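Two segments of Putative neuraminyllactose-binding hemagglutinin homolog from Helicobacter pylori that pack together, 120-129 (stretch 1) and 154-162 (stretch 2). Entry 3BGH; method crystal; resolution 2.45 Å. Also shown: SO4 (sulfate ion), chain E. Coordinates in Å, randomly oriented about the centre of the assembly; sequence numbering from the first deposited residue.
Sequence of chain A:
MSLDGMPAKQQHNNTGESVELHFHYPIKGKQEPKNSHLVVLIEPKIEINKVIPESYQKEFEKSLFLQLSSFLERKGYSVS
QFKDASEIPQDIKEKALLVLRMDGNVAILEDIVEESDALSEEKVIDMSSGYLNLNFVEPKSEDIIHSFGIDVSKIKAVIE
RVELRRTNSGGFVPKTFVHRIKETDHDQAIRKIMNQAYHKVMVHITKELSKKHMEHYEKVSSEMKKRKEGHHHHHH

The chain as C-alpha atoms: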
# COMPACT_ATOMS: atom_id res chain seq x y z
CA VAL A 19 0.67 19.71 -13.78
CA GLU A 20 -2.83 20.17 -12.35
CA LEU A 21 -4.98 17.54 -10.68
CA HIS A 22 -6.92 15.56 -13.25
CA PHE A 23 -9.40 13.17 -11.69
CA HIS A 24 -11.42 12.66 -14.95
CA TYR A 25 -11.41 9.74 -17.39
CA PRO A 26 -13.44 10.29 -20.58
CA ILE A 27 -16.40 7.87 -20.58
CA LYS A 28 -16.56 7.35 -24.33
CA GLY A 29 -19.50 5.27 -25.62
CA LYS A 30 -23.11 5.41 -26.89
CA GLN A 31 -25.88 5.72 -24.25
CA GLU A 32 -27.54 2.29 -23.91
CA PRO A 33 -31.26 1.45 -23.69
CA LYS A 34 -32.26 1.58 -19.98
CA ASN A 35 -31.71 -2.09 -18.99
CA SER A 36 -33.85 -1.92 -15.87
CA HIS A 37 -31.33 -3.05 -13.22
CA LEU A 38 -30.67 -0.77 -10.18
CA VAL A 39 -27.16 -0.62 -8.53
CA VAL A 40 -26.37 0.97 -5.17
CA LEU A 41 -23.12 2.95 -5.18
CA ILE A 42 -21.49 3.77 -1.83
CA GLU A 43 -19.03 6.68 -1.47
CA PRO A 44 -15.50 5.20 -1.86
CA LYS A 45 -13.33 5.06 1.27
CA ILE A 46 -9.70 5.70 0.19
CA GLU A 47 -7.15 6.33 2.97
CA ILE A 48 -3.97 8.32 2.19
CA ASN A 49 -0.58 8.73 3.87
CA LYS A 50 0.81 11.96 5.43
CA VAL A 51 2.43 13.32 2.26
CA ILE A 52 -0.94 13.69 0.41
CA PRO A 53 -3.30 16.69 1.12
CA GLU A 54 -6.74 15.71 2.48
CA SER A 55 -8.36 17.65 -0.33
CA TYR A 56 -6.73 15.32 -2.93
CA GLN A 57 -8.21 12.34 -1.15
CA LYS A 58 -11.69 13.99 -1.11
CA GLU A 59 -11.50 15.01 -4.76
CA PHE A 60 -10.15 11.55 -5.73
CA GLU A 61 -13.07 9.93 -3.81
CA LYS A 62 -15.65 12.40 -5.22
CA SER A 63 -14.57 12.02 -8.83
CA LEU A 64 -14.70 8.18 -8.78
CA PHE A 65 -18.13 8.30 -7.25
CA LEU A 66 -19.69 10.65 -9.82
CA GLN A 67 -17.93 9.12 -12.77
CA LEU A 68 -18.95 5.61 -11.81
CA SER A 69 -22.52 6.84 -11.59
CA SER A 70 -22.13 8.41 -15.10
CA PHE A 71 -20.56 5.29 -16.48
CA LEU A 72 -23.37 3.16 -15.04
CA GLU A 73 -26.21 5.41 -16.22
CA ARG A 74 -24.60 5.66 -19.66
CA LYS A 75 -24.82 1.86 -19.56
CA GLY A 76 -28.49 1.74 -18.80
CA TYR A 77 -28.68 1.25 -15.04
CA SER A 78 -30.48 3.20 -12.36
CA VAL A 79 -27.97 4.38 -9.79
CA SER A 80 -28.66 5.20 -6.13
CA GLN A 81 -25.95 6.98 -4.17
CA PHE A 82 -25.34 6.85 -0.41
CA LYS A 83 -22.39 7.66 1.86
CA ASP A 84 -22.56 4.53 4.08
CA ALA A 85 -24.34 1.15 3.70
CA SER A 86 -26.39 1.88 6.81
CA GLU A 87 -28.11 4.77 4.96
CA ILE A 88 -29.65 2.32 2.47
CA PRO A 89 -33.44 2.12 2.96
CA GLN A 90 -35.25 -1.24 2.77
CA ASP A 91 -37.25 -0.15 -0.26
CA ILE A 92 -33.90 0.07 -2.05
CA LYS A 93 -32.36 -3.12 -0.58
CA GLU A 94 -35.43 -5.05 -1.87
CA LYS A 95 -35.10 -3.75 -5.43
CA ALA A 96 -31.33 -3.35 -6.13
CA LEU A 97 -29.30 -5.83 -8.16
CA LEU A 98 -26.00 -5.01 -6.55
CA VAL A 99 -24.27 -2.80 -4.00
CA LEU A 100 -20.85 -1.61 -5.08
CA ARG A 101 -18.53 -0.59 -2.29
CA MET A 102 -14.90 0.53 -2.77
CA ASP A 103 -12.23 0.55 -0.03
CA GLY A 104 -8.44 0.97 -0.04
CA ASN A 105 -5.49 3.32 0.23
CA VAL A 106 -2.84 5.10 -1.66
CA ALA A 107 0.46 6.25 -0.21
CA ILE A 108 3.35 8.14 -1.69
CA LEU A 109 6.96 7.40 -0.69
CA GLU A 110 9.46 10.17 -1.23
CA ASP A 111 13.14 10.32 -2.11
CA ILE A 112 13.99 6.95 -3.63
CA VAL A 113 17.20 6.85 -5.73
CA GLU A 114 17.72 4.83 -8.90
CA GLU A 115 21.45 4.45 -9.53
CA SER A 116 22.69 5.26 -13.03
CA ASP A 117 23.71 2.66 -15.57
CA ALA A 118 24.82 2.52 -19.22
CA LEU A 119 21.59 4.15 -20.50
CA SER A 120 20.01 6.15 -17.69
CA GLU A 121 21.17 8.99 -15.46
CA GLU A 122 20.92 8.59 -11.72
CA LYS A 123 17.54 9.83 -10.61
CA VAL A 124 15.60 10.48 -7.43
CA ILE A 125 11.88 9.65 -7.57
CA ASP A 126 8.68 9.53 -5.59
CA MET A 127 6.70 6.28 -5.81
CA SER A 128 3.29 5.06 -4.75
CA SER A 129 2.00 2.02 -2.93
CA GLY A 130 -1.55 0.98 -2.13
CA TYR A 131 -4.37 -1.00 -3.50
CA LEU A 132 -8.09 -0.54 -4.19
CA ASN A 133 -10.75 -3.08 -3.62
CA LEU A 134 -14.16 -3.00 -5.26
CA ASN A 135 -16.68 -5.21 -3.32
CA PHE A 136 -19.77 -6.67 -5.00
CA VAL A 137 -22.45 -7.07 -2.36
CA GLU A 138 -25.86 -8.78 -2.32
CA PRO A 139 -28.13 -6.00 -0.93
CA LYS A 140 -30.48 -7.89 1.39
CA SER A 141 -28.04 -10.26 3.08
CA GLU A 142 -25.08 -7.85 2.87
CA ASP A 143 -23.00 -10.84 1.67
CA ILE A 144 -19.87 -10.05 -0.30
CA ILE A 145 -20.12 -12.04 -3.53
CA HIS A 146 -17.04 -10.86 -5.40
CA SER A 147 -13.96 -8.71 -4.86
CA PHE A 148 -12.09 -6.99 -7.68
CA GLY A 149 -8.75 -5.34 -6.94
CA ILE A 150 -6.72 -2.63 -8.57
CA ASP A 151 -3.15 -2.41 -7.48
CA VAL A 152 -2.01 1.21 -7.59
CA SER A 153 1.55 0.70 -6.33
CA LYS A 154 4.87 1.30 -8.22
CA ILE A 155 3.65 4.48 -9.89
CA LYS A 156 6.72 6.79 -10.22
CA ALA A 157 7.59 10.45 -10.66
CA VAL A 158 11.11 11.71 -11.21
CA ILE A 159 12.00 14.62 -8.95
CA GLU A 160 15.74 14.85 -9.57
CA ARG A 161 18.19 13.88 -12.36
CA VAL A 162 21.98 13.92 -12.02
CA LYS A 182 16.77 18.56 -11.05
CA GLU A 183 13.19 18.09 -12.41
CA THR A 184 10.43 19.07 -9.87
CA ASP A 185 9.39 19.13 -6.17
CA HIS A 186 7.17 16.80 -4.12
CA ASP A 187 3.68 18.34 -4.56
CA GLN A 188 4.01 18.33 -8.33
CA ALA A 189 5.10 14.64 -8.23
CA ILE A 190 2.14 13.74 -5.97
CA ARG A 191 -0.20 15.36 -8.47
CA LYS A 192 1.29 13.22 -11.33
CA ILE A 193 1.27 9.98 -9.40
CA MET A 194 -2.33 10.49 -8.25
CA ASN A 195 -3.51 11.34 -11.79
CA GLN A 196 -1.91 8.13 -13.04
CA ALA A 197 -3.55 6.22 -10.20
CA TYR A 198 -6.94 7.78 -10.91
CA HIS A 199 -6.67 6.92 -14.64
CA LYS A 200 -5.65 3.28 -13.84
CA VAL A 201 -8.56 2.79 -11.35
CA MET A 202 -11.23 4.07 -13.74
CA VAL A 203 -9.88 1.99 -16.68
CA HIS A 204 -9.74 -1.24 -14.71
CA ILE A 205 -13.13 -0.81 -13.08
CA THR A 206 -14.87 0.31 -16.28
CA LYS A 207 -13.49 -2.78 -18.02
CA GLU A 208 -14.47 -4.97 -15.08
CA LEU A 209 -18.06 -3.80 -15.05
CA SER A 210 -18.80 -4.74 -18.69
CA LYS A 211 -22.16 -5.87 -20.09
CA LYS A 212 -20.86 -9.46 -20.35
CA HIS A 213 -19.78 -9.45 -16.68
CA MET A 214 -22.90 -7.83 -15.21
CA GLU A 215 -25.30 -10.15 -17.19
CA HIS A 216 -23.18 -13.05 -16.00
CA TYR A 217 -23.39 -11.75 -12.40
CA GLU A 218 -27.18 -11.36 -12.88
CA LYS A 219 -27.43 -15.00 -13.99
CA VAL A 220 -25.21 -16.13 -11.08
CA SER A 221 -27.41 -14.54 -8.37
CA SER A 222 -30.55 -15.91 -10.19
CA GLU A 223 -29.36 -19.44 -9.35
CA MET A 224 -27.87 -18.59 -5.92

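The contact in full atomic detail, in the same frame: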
# COMPACT_ATOMS: atom_id res chain seq x y z
N SER A 120 20.79 5.20 -18.45
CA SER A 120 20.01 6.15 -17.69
C SER A 120 20.85 6.91 -16.68
O SER A 120 21.78 6.35 -16.07
CB SER A 120 18.86 5.42 -16.96
OG SER A 120 18.09 4.65 -17.88
N GLU A 121 20.53 8.18 -16.50
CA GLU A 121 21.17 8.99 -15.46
C GLU A 121 20.65 8.51 -14.11
O GLU A 121 19.57 7.93 -14.03
CB GLU A 121 20.85 10.49 -15.68
CG GLU A 121 21.11 11.00 -17.14
CD GLU A 121 20.61 12.44 -17.42
OE1 GLU A 121 19.53 12.84 -16.91
OE2 GLU A 121 21.31 13.17 -18.18
N GLU A 122 21.41 8.76 -13.06
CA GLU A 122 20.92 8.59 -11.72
C GLU A 122 19.72 9.50 -11.54
O GLU A 122 19.70 10.64 -12.03
CB GLU A 122 22.00 8.96 -10.71
CG GLU A 122 21.55 8.90 -9.27
CD GLU A 122 22.71 8.96 -8.33
OE1 GLU A 122 22.53 9.23 -7.12
OE2 GLU A 122 23.83 8.75 -8.82
N LYS A 123 18.68 8.99 -10.88
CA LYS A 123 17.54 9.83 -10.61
C LYS A 123 16.97 9.58 -9.24
O LYS A 123 17.15 8.48 -8.69
CB LYS A 123 16.48 9.73 -11.71
CG LYS A 123 16.38 8.40 -12.37
CD LYS A 123 15.76 8.54 -13.74
CE LYS A 123 15.80 7.20 -14.48
NZ LYS A 123 15.26 7.23 -15.88
N VAL A 124 16.35 10.61 -8.66
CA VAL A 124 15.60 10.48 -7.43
C VAL A 124 14.14 10.55 -7.84
O VAL A 124 13.79 11.29 -8.78
CB VAL A 124 15.97 11.58 -6.46
CG1 VAL A 124 15.28 11.40 -5.07
CG2 VAL A 124 17.50 11.63 -6.31
N ILE A 125 13.29 9.74 -7.20
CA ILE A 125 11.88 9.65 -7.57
C ILE A 125 10.99 9.63 -6.33
O ILE A 125 11.47 9.41 -5.23
CB ILE A 125 11.55 8.35 -8.34
CG1 ILE A 125 11.56 7.13 -7.41
CG2 ILE A 125 12.48 8.13 -9.53
CD1 ILE A 125 11.11 5.88 -8.02
N ASP A 126 9.71 9.91 -6.53
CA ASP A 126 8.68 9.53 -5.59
C ASP A 126 7.92 8.35 -6.19
O ASP A 126 7.88 8.20 -7.41
CB ASP A 126 7.74 10.71 -5.33
CG ASP A 126 8.36 11.77 -4.43
OD1 ASP A 126 9.43 11.49 -3.83
OD2 ASP A 126 7.77 12.88 -4.33
N MET A 127 7.33 7.51 -5.35
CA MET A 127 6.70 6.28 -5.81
C MET A 127 5.54 5.91 -4.91
O MET A 127 5.66 6.00 -3.69
CB MET A 127 7.71 5.11 -5.84
CG MET A 127 7.18 3.78 -6.49
SD MET A 127 8.37 2.37 -6.52
CE MET A 127 8.38 2.01 -4.81
N SER A 128 4.45 5.46 -5.51
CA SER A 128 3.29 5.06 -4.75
C SER A 128 3.29 3.61 -4.27
O SER A 128 3.98 2.72 -4.81
CB SER A 128 2.08 5.23 -5.62
OG SER A 128 2.12 4.16 -6.54
N SER A 129 2.43 3.36 -3.29
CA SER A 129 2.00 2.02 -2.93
C SER A 129 0.50 2.14 -2.68
O SER A 129 -0.06 3.24 -2.70
CB SER A 129 2.73 1.55 -1.67
OG SER A 129 2.23 2.21 -0.53
N LYS A 154 3.79 1.15 -7.20
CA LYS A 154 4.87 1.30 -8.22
C LYS A 154 4.67 2.38 -9.28
O LYS A 154 5.39 2.41 -10.29
CB LYS A 154 5.24 -0.04 -8.89
CG LYS A 154 5.53 -1.17 -7.93
CD LYS A 154 6.95 -1.17 -7.44
CE LYS A 154 7.41 -2.61 -7.07
NZ LYS A 154 8.84 -2.65 -6.64
N ILE A 155 3.73 3.28 -9.07
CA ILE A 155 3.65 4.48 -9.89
C ILE A 155 4.72 5.55 -9.54
O ILE A 155 4.77 6.02 -8.40
CB ILE A 155 2.22 5.05 -9.90
CG1 ILE A 155 1.25 3.98 -10.48
CG2 ILE A 155 2.18 6.28 -10.74
CD1 ILE A 155 -0.20 4.36 -10.55
N LYS A 156 5.54 5.95 -10.51
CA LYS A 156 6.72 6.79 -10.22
C LYS A 156 6.73 8.19 -10.86
O LYS A 156 6.27 8.40 -11.99
CB LYS A 156 8.05 6.09 -10.59
CG LYS A 156 8.12 4.58 -10.46
CD LYS A 156 9.56 4.03 -10.77
CE LYS A 156 9.60 2.49 -10.89
NZ LYS A 156 10.88 1.88 -10.33
N ALA A 157 7.29 9.15 -10.12
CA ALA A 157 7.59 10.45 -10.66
C ALA A 157 9.02 10.84 -10.35
O ALA A 157 9.47 10.80 -9.21
CB ALA A 157 6.63 11.47 -10.12
N VAL A 158 9.75 11.24 -11.38
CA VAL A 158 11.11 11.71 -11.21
C VAL A 158 11.10 13.12 -10.63
O VAL A 158 10.41 14.00 -11.15
CB VAL A 158 11.84 11.69 -12.52
CG1 VAL A 158 13.25 12.21 -12.33
CG2 VAL A 158 11.85 10.29 -13.06
N ILE A 159 11.86 13.31 -9.55
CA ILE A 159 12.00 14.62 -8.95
C ILE A 159 13.38 15.25 -9.23
O ILE A 159 13.51 16.47 -9.29
CB ILE A 159 11.71 14.62 -7.44
CG1 ILE A 159 12.46 13.51 -6.72
CG2 ILE A 159 10.23 14.50 -7.21
CD1 ILE A 159 12.17 13.46 -5.21
N GLU A 160 14.38 14.40 -9.42
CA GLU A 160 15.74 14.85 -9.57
C GLU A 160 16.52 13.96 -10.55
O GLU A 160 16.45 12.72 -10.46
CB GLU A 160 16.38 14.85 -8.18
CG GLU A 160 17.70 15.56 -8.05
CD GLU A 160 18.10 15.68 -6.58
OE1 GLU A 160 17.22 16.03 -5.76
OE2 GLU A 160 19.28 15.42 -6.23
N ARG A 161 17.21 14.58 -11.50
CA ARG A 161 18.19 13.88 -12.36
C ARG A 161 19.60 14.40 -12.09
O ARG A 161 19.78 15.58 -11.82
CB ARG A 161 17.86 14.07 -13.84
CG ARG A 161 16.39 13.96 -14.10
CD ARG A 161 16.06 14.11 -15.53
NE ARG A 161 14.91 13.29 -15.87
CZ ARG A 161 15.00 12.02 -16.28
NH1 ARG A 161 16.19 11.42 -16.38
NH2 ARG A 161 13.90 11.35 -16.58
N VAL A 162 20.59 13.52 -12.17
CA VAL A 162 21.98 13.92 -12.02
C VAL A 162 22.60 14.12 -13.41
O VAL A 162 22.74 13.17 -14.18
CB VAL A 162 22.80 12.90 -11.19
CG1 VAL A 162 24.28 13.30 -11.14
CG2 VAL A 162 22.22 12.77 -9.78
S SO4 E . 14.84 8.47 -18.69
O1 SO4 E . 14.14 8.33 -19.97
O2 SO4 E . 15.49 7.21 -18.33
O3 SO4 E . 15.85 9.50 -18.83
O4 SO4 E . 13.90 8.88 -17.66

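Two strands of one chain, 123-129 and 156-161, run antiparallel, their N-to-C directions 150° apart, and bury 941 Å² between the two stretches. Val124 and Val162 have the most surface covered by the other stretch, followed by Met127, and the contact can be read from these three residues.

Val124 sits at the one irregularity in the ladder. Val124 N donates to Glu160 O (2.8 Å), while Val124 O accepts from both Ile159 N (2.9 Å) and Glu160 N (3.2 Å). This forked acceptor marks a beta bulge: Val124 pairs with Glu160, but the next residue, Ile125, pairs with Val158, so Ile159 is the extra residue. The side chain of Ile159 leaves its CA sideways, yet its end comes nearer to stretch 1, with Ile159 CD1 3.7 Å from Val124 CG1 and 3.6 Å from Asp126 OD1. Val124 CB also packs on Glu160 CB at 3.7 Å, on the sheet face shared with Asp126 and Ala157.

Beyond the bulge the register is regular. Asp126 N donates to Ala157 O (2.8 Å) and Ala157 N returns the bond to Asp126 O (2.9 Å), a closed pair that leaves the neighbouring Met127 and Lys156 as a non-hydrogen-bonded pair. Met127 is extended as far as SD, chi1 and chi2 both t, before chi3 (p) turns the terminal methyl; its side chain packs against Lys154, with Met127 CG 3.8 Å from Lys154 CA and Met127 SD 3.9 Å from Lys154 CD. Met127 CA makes a CA-H...O contact with Ile155 O (3.2 Å), which also accepts from Ser128 N (3.0 Å). Ser128 then closes this end, its O taking Lys154 N (2.9 Å) and its OG taking Ile155 N (3.1 Å).

At the other end, Val162 N donates to Glu122 O (3.0 Å), extending the backbone pairing past strand 123-129. Val162 CG2 lies 3.9 Å from Glu122 CB, and Val162 O is 3.6 Å from Glu121 CB. Next to it, Lys123 and Arg161 point to the same face as Ile125 and Val158, bringing like charges within 4.3 Å (Lys123 NZ to Arg161 NH1). A sulfate, probably from the crystallisation liquor, is bound by both groups, and its negative charge can offset the repulsion between them: sulfate O4 accepts from both Lys123 NZ (2.8 Å) and Arg161 NH2 (2.7 Å), and Arg161 NH1 adds a weak bond to sulfate O3 (3.1 Å). Glu121 OE1 approaches the guanidinium edge near its plane, forming a long salt bridge to Arg161 NH1 (3.7 Å).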